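PDB 3ATR: digeranylgeranylglycerophospholipid reductase, which uses a bound FAD to hydrogenate the double bonds of geranylgeranyl chains in archaeal glycerophospholipids, turning unsaturated archaeols into saturated ones. Local coordinates for residues Cys48-Ser53 / Phe220-Asn225; Glu68-Lys73 / Glu93-Asn98. All blocks are in the same frame, centred on the assembly; numbering follows the deposited sequence.

Interaction 1: residues Cys48-Ser53 / Phe220-Asn225. With FDA (dihydroflavine-adenine dinucleotide), chain B; DD9 (nonane), chain C.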
loop_
_atom_site.group_PDB
_atom_site.type_symbol
_atom_site.label_atom_id
_atom_site.label_comp_id
_atom_site.label_asym_id
_atom_site.label_seq_id
_atom_site.Cartn_x
_atom_site.Cartn_y
_atom_site.Cartn_z
ATOM N N CYS A 48 7.514 -6.568 6.229
ATOM C CA CYS A 48 6.332 -5.776 6.449
ATOM C C CYS A 48 6.253 -5.593 7.976
ATOM O O CYS A 48 6.868 -6.355 8.718
ATOM C CB CYS A 48 5.081 -6.550 5.989
ATOM S SG CYS A 48 3.546 -5.497 6.063
ATOM N N GLY A 49 5.575 -4.533 8.392
ATOM C CA GLY A 49 5.274 -4.294 9.794
ATOM C C GLY A 49 4.180 -5.240 10.263
ATOM O O GLY A 49 4.025 -5.452 11.467
ATOM N N ASP A 50 3.409 -5.790 9.309
ATOM C CA ASP A 50 2.372 -6.805 9.592
ATOM C C ASP A 50 1.119 -6.282 10.299
ATOM O O ASP A 50 0.323 -7.081 10.745
ATOM C CB ASP A 50 2.886 -8.023 10.340
ATOM C CG ASP A 50 3.985 -8.783 9.573
ATOM O OD1 ASP A 50 4.031 -8.756 8.344
ATOM O OD2 ASP A 50 4.793 -9.406 10.241
ATOM N N ALA A 51 0.904 -4.974 10.277
ATOM C CA ALA A 51 -0.256 -4.354 10.938
ATOM C C ALA A 51 -1.339 -3.970 9.950
ATOM O O ALA A 51 -1.079 -3.221 8.988
ATOM C CB ALA A 51 0.174 -3.136 11.715
ATOM N N VAL A 52 -2.556 -4.436 10.215
ATOM C CA VAL A 52 -3.679 -4.175 9.310
ATOM C C VAL A 52 -4.917 -3.862 10.148
ATOM O O VAL A 52 -5.256 -4.600 11.060
ATOM C CB VAL A 52 -3.972 -5.368 8.345
ATOM C CG1 VAL A 52 -5.070 -4.967 7.291
ATOM C CG2 VAL A 52 -2.712 -5.833 7.624
ATOM N N SER A 53 -5.638 -2.813 9.791
ATOM C CA SER A 53 -6.831 -2.470 10.570
ATOM C C SER A 53 -7.937 -3.493 10.407
ATOM O O SER A 53 -8.102 -4.093 9.349
ATOM C CB SER A 53 -7.388 -1.071 10.176
ATOM O OG SER A 53 -8.090 -1.192 8.966
ATOM N N PHE A 220 6.045 -2.220 16.732
ATOM C CA PHE A 220 4.725 -2.847 16.595
ATOM C C PHE A 220 4.749 -4.177 17.360
ATOM O O PHE A 220 5.282 -5.141 16.833
ATOM C CB PHE A 220 4.420 -3.191 15.132
ATOM C CG PHE A 220 4.062 -2.014 14.236
ATOM C CD1 PHE A 220 3.941 -0.717 14.731
ATOM C CD2 PHE A 220 3.764 -2.275 12.873
ATOM C CE1 PHE A 220 3.558 0.358 13.867
ATOM C CE2 PHE A 220 3.396 -1.221 11.989
ATOM C CZ PHE A 220 3.280 0.077 12.497
ATOM N N PRO A 221 4.163 -4.223 18.577
ATOM C CA PRO A 221 4.242 -5.482 19.332
ATOM C C PRO A 221 3.511 -6.634 18.676
ATOM O O PRO A 221 2.388 -6.472 18.156
ATOM C CB PRO A 221 3.617 -5.128 20.700
ATOM C CG PRO A 221 3.849 -3.638 20.857
ATOM C CD PRO A 221 3.597 -3.131 19.400
ATOM N N LYS A 222 4.159 -7.793 18.642
ATOM C CA LYS A 222 3.513 -8.992 18.109
ATOM C C LYS A 222 3.131 -9.938 19.248
ATOM O O LYS A 222 2.831 -11.090 19.019
ATOM C CB LYS A 222 4.440 -9.687 17.110
ATOM C CG LYS A 222 4.610 -8.898 15.820
ATOM C CD LYS A 222 5.593 -9.600 14.886
ATOM C CE LYS A 222 5.285 -9.267 13.425
ATOM N NZ LYS A 222 4.165 -10.182 12.951
ATOM N N GLY A 223 3.128 -9.405 20.469
ATOM C CA GLY A 223 2.832 -10.187 21.681
ATOM C C GLY A 223 3.442 -9.509 22.888
ATOM O O GLY A 223 3.917 -8.376 22.823
ATOM N N LYS A 224 3.420 -10.206 24.007
ATOM C CA LYS A 224 3.883 -9.629 25.260
ATOM C C LYS A 224 5.392 -9.386 25.294
ATOM O O LYS A 224 5.850 -8.515 26.036
ATOM C CB LYS A 224 3.451 -10.548 26.422
ATOM C CG LYS A 224 1.935 -10.495 26.725
ATOM C CD LYS A 224 1.617 -11.395 27.938
ATOM C CE LYS A 224 0.109 -11.538 28.166
ATOM N NZ LYS A 224 -0.183 -12.467 29.307
ATOM N N ASN A 225 6.163 -10.142 24.492
ATOM C CA ASN A 225 7.630 -10.109 24.551
ATOM C C ASN A 225 8.295 -10.148 23.184
ATOM O O ASN A 225 9.431 -10.600 23.071
ATOM C CB ASN A 225 8.183 -11.276 25.387
ATOM C CG ASN A 225 7.638 -11.284 26.802
ATOM O OD1 ASN A 225 6.549 -11.818 27.050
ATOM N ND2 ASN A 225 8.381 -10.683 27.742
HETATM P PA FDA B . 3.656 -8.685 -2.308
HETATM O O1A FDA B . 5.040 -8.147 -2.540
HETATM O O2A FDA B . 3.289 -9.123 -0.913
HETATM O O5B FDA B . 3.422 -10.000 -3.158
HETATM C C5B FDA B . 3.864 -10.053 -4.562
HETATM C C4B FDA B . 4.105 -11.515 -4.925
HETATM O O4B FDA B . 4.422 -11.619 -6.316
HETATM C C3B FDA B . 5.281 -12.129 -4.163
HETATM O O3B FDA B . 4.803 -13.216 -3.346
HETATM C C2B FDA B . 6.252 -12.542 -5.258
HETATM O O2B FDA B . 6.893 -13.796 -5.055
HETATM C C1B FDA B . 5.382 -12.671 -6.496
HETATM N N9A FDA B . 6.030 -12.340 -7.779
HETATM C C8A FDA B . 6.631 -11.168 -8.123
HETATM N N7A FDA B . 6.974 -11.234 -9.443
HETATM C C5A FDA B . 6.503 -12.435 -9.916
HETATM C C6A FDA B . 6.543 -13.057 -11.155
HETATM N N6A FDA B . 7.151 -12.453 -12.222
HETATM N N1A FDA B . 5.991 -14.305 -11.272
HETATM C C2A FDA B . 5.388 -14.949 -10.227
HETATM N N3A FDA B . 5.338 -14.335 -9.004
HETATM C C4A FDA B . 5.911 -13.112 -8.856
HETATM N N1 FDA B . 1.430 -2.485 4.955
HETATM C C2 FDA B . 0.573 -2.745 5.950
HETATM O O2 FDA B . -0.612 -2.913 5.610
HETATM N N3 FDA B . 0.968 -2.813 7.272
HETATM C C4 FDA B . 2.250 -2.641 7.651
HETATM O O4 FDA B . 2.583 -2.708 8.841
HETATM C C4X FDA B . 3.254 -2.323 6.634
HETATM N N5 FDA B . 4.557 -2.100 6.950
HETATM C C5X FDA B . 5.462 -2.292 5.948
HETATM C C6 FDA B . 6.809 -2.415 6.320
HETATM C C7 FDA B . 7.788 -2.648 5.339
HETATM C C7M FDA B . 9.248 -2.856 5.787
HETATM C C8 FDA B . 7.403 -2.695 4.021
HETATM C C8M FDA B . 8.432 -2.974 2.917
HETATM C C9 FDA B . 6.043 -2.552 3.604
HETATM C C9A FDA B . 5.046 -2.352 4.599
HETATM N N10 FDA B . 3.663 -2.175 4.232
HETATM C C10 FDA B . 2.744 -2.308 5.245
HETATM C "C1'" FDA B . 3.240 -2.467 2.839
HETATM C "C2'" FDA B . 2.737 -3.908 2.582
HETATM O "O2'" FDA B . 3.684 -4.861 3.070
HETATM C "C3'" FDA B . 2.552 -4.108 1.074
HETATM O "O3'" FDA B . 1.901 -2.925 0.570
HETATM C "C4'" FDA B . 1.692 -5.306 0.697
HETATM O "O4'" FDA B . 2.195 -6.474 1.365
HETATM C "C5'" FDA B . 1.829 -5.517 -0.821
HETATM O "O5'" FDA B . 1.022 -6.658 -1.186
HETATM P P FDA B . 1.151 -7.220 -2.671
HETATM O O1P FDA B . 0.314 -8.492 -2.744
HETATM O O2P FDA B . 0.870 -6.068 -3.602
HETATM O O3P FDA B . 2.740 -7.518 -2.908
HETATM C C1 DD9 C . -5.158 -0.365 14.300
HETATM C C2 DD9 C . -4.147 -0.952 13.325
HETATM C C3 DD9 C . -4.057 -0.030 12.128
HETATM C C4 DD9 C . -3.097 -0.604 11.096
HETATM C C5 DD9 C . -1.774 0.143 11.148
HETATM C C6 DD9 C . -1.287 0.352 9.712
HETATM C C7 DD9 C . -0.050 1.234 9.584
HETATM C C8 DD9 C . 1.047 0.298 9.075
HETATM C C9 DD9 C . 2.067 0.821 8.092
#
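Lys-222 reaches Asp-50 through its ammonium group, NZ lying 2.9 Å from OD2 in a buried salt bridge. The lysine chain bends at its last torsion (chi4 -82°) to bring NZ to the oxygen, which it meets on the anti side, 18° out of the carboxylate plane. A second meeting is made by Phe-220, whose ring edge faces the other segment's backbone, CD2 lying 3.5 Å from Gly-49 O; the apolar part is Phe-220 CE2 against Ala-51 CB, 3.8 Å apart. The same edge borders the cofactor, CE2 being 3.6 Å from flavin O4, and CZ approaches the nonane chain. Residues 48-51 belong to the FAD site of this flavoprotein, and their backbone reads the flavin's pyrimidine ring: Ala-51 N donates to O4, and flavin N3 donates to Ala-51 O at 2.7 Å, nearly straight at 171°. Glycine suits position 49, since a side chain there would collide with both the Phe-220 ring and flavin O4. Replacing Asp-50 by an alanine would probably cost the flavin loop its ionic tie to residues 220-225, leaving the Lys-222 ammonium to Glu-71 and Glu-96, its other two carboxylate mates. Asp-50 N is bonded to Cys-48 SG at 3.3 Å, which probably helps to hold the loop before strand 51-53.

Interaction 2: residues Glu68-Lys73 / Glu93-Asn98; sequences EELENK and EGFELN. With DD9 (nonane), chain C.
Glu-68 and Asn-98 meet where the two segments come together beside a helix start: Glu-68 O lies 3.3 Å from Asn-98 CB, and a water donates to that carbonyl while accepting from Asn-98 ND2. Glu-69 offers its carbonyl to Asn-98 N at 2.8 Å, the donor standing 49° above the carbonyl plane; its carboxylate pairs with Arg-105. Leu-70 stands opposite Leu-97 in a non-hydrogen-bonded antiparallel pair. With CG anti to the backbone N (chi1 176°), its forked end puts both methyls near the Phe-95 ring: Leu-70 CD1 comes to the ring edge, 3.6 Å from Phe-95 CD1, and Leu-70 CD2 approaches the same ring atom. Glu-71 and Asn-72 then both face Glu-96, a classic beta bulge: Glu-96 O takes a weak bond from Glu-71 N and a sounder one from Asn-72 N, in the carbonyl plane on a lone pair. The return bond, Glu-96 N to Asn-72 O at 2.9 Å, runs nearly along the C=O axis. Besides its main partner Lys-222, the carboxylate of Glu-71 pairs with Lys-226, whereas the amide of Asn-72 can donate to two carbonyls, His-200 O and Pro-221 O. Lys-73 closes the series. Its chain, bent at chi2 and chi4, passes Phe-95 and Gly-94 O to place NZ 2.8 Å from Glu-93 OE2, on the anti lone pair of that oxygen. Strands 70-80 and 87-97 form a beta hairpin; strand 51-53 flanks the second of them, Phe-57 meets Phe-95 edge-to-face, and Asn-98 N-caps helix 99-112 through OD1 on Leu-101 N.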
loop_
_atom_site.group_PDB
_atom_site.type_symbol
_atom_site.label_atom_id
_atom_site.label_comp_id
_atom_site.label_asym_id
_atom_site.label_seq_id
_atom_site.Cartn_x
_atom_site.Cartn_y
_atom_site.Cartn_z
ATOM N N GLU A 68 -3.139 -19.002 14.944
ATOM C CA GLU A 68 -1.740 -18.637 14.695
ATOM C C GLU A 68 -1.544 -17.537 13.621
ATOM O O GLU A 68 -0.442 -17.025 13.439
ATOM C CB GLU A 68 -0.932 -19.879 14.308
ATOM C CG GLU A 68 -0.850 -20.918 15.455
ATOM C CD GLU A 68 0.138 -22.036 15.162
ATOM O OE1 GLU A 68 -0.072 -23.170 15.668
ATOM O OE2 GLU A 68 1.123 -21.798 14.422
ATOM N N GLU A 69 -2.602 -17.184 12.909
ATOM C CA GLU A 69 -2.530 -16.087 11.924
ATOM C C GLU A 69 -2.499 -14.732 12.593
ATOM O O GLU A 69 -2.080 -13.737 11.984
ATOM C CB GLU A 69 -3.769 -16.104 11.060
ATOM C CG GLU A 69 -3.919 -17.297 10.115
ATOM C CD GLU A 69 -5.364 -17.579 9.768
ATOM O OE1 GLU A 69 -6.231 -16.686 9.952
ATOM O OE2 GLU A 69 -5.663 -18.717 9.322
ATOM N N LEU A 70 -3.036 -14.669 13.807
ATOM C CA LEU A 70 -3.159 -13.423 14.556
ATOM C C LEU A 70 -2.170 -13.435 15.695
ATOM O O LEU A 70 -2.405 -14.063 16.731
ATOM C CB LEU A 70 -4.588 -13.240 15.099
ATOM C CG LEU A 70 -4.879 -12.013 15.990
ATOM C CD1 LEU A 70 -4.351 -10.701 15.372
ATOM C CD2 LEU A 70 -6.375 -11.890 16.365
ATOM N N GLU A 71 -1.063 -12.728 15.516
ATOM C CA GLU A 71 -0.038 -12.719 16.549
ATOM C C GLU A 71 -0.457 -11.876 17.741
ATOM O O GLU A 71 -0.228 -12.239 18.884
ATOM C CB GLU A 71 1.310 -12.307 15.982
ATOM C CG GLU A 71 1.858 -13.388 15.046
ATOM C CD GLU A 71 3.354 -13.322 14.837
ATOM O OE1 GLU A 71 4.116 -13.817 15.689
ATOM O OE2 GLU A 71 3.775 -12.807 13.798
ATOM N N ASN A 72 -1.116 -10.762 17.487
ATOM C CA ASN A 72 -1.420 -9.867 18.591
ATOM C C ASN A 72 -2.564 -8.943 18.234
ATOM O O ASN A 72 -2.549 -8.345 17.174
ATOM C CB ASN A 72 -0.168 -9.021 18.886
ATOM C CG ASN A 72 -0.300 -8.218 20.152
ATOM O OD1 ASN A 72 -0.802 -8.718 21.156
ATOM N ND2 ASN A 72 0.093 -6.948 20.109
ATOM N N LYS A 73 -3.559 -8.817 19.119
ATOM C CA LYS A 73 -4.662 -7.884 18.842
ATOM C C LYS A 73 -4.257 -6.456 19.161
ATOM O O LYS A 73 -3.626 -6.215 20.187
ATOM C CB LYS A 73 -5.912 -8.293 19.644
ATOM C CG LYS A 73 -7.120 -7.365 19.402
ATOM C CD LYS A 73 -7.637 -7.453 17.973
ATOM C CE LYS A 73 -8.558 -6.293 17.637
ATOM N NZ LYS A 73 -9.739 -6.370 18.565
ATOM N N GLU A 93 -9.277 -0.670 16.370
ATOM C CA GLU A 93 -8.949 -2.089 16.373
ATOM C C GLU A 93 -8.184 -2.521 15.132
ATOM O O GLU A 93 -8.439 -2.050 14.018
ATOM C CB GLU A 93 -10.202 -2.938 16.515
ATOM C CG GLU A 93 -10.839 -2.836 17.896
ATOM C CD GLU A 93 -12.124 -3.601 17.968
ATOM O OE1 GLU A 93 -13.193 -2.956 17.872
ATOM O OE2 GLU A 93 -12.077 -4.843 18.100
ATOM N N GLY A 94 -7.260 -3.447 15.339
ATOM C CA GLY A 94 -6.496 -3.989 14.225
ATOM C C GLY A 94 -5.816 -5.263 14.619
ATOM O O GLY A 94 -6.008 -5.786 15.727
ATOM N N PHE A 95 -5.008 -5.767 13.699
ATOM C CA PHE A 95 -4.382 -7.046 13.898
ATOM C C PHE A 95 -2.904 -6.910 13.565
ATOM O O PHE A 95 -2.560 -6.318 12.560
ATOM C CB PHE A 95 -5.008 -8.065 12.946
ATOM C CG PHE A 95 -6.502 -8.155 13.063
ATOM C CD1 PHE A 95 -7.082 -8.718 14.210
ATOM C CD2 PHE A 95 -7.332 -7.683 12.043
ATOM C CE1 PHE A 95 -8.473 -8.844 14.329
ATOM C CE2 PHE A 95 -8.722 -7.772 12.155
ATOM C CZ PHE A 95 -9.300 -8.336 13.286
ATOM N N GLU A 96 -2.072 -7.477 14.425
ATOM C CA GLU A 96 -0.677 -7.858 14.081
ATOM C C GLU A 96 -0.638 -9.322 13.638
ATOM O O GLU A 96 -0.905 -10.268 14.422
ATOM C CB GLU A 96 0.267 -7.611 15.256
ATOM C CG GLU A 96 1.073 -6.375 15.122
ATOM C CD GLU A 96 2.042 -6.442 13.950
ATOM O OE1 GLU A 96 2.329 -5.391 13.361
ATOM O OE2 GLU A 96 2.512 -7.548 13.623
ATOM N N LEU A 97 -0.371 -9.501 12.351
ATOM C CA LEU A 97 -0.541 -10.769 11.665
ATOM C C LEU A 97 0.715 -11.577 11.604
ATOM O O LEU A 97 1.826 -11.021 11.613
ATOM C CB LEU A 97 -0.934 -10.501 10.196
ATOM C CG LEU A 97 -2.272 -9.789 9.986
ATOM C CD1 LEU A 97 -2.547 -9.688 8.544
ATOM C CD2 LEU A 97 -3.304 -10.642 10.587
ATOM N N ASN A 98 0.548 -12.902 11.532
ATOM C CA ASN A 98 1.562 -13.751 10.937
ATOM C C ASN A 98 1.178 -13.710 9.456
ATOM O O ASN A 98 0.242 -14.410 9.018
ATOM C CB ASN A 98 1.525 -15.193 11.508
ATOM C CG ASN A 98 2.635 -16.078 10.929
ATOM O OD1 ASN A 98 2.883 -16.056 9.719
ATOM N ND2 ASN A 98 3.297 -16.859 11.776
HETATM C C1 DD9 C . -5.158 -0.365 14.300
HETATM C C2 DD9 C . -4.147 -0.952 13.325
HETATM C C3 DD9 C . -4.057 -0.030 12.128
HETATM C C4 DD9 C . -3.097 -0.604 11.096
HETATM C C5 DD9 C . -1.774 0.143 11.148
HETATM C C6 DD9 C . -1.287 0.352 9.712
HETATM C C7 DD9 C . -0.050 1.234 9.584
HETATM C C8 DD9 C . 1.047 0.298 9.075
HETATM C C9 DD9 C . 2.067 0.821 8.092
HETATM O O HOH W 1 2.014 -17.223 14.475
#

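In the fold
The centres of the two contacts lie about 7 Å apart, and both belong to one mixed sheet, where strand 51-53 forms an outer edge beside 87-97, which in turn neighbours 70-80. Along the chain, residues 48-53 come first, the hairpin of interaction 2 follows, and 220-225 arrives much later on strand 217-221, so interaction 1 brackets interaction 2. Strand 51-53 is stitched to 87-97 by backbone bonds such as that between Val-52 and Phe-95. The contacts also share an ionic centre, in which Lys-222 NZ is 2.8 Å from Glu-71 OE2. This sheet thus carries the flavin-binding segment and borders the nonane, consistent with a lipid-chain site beside the cofactor.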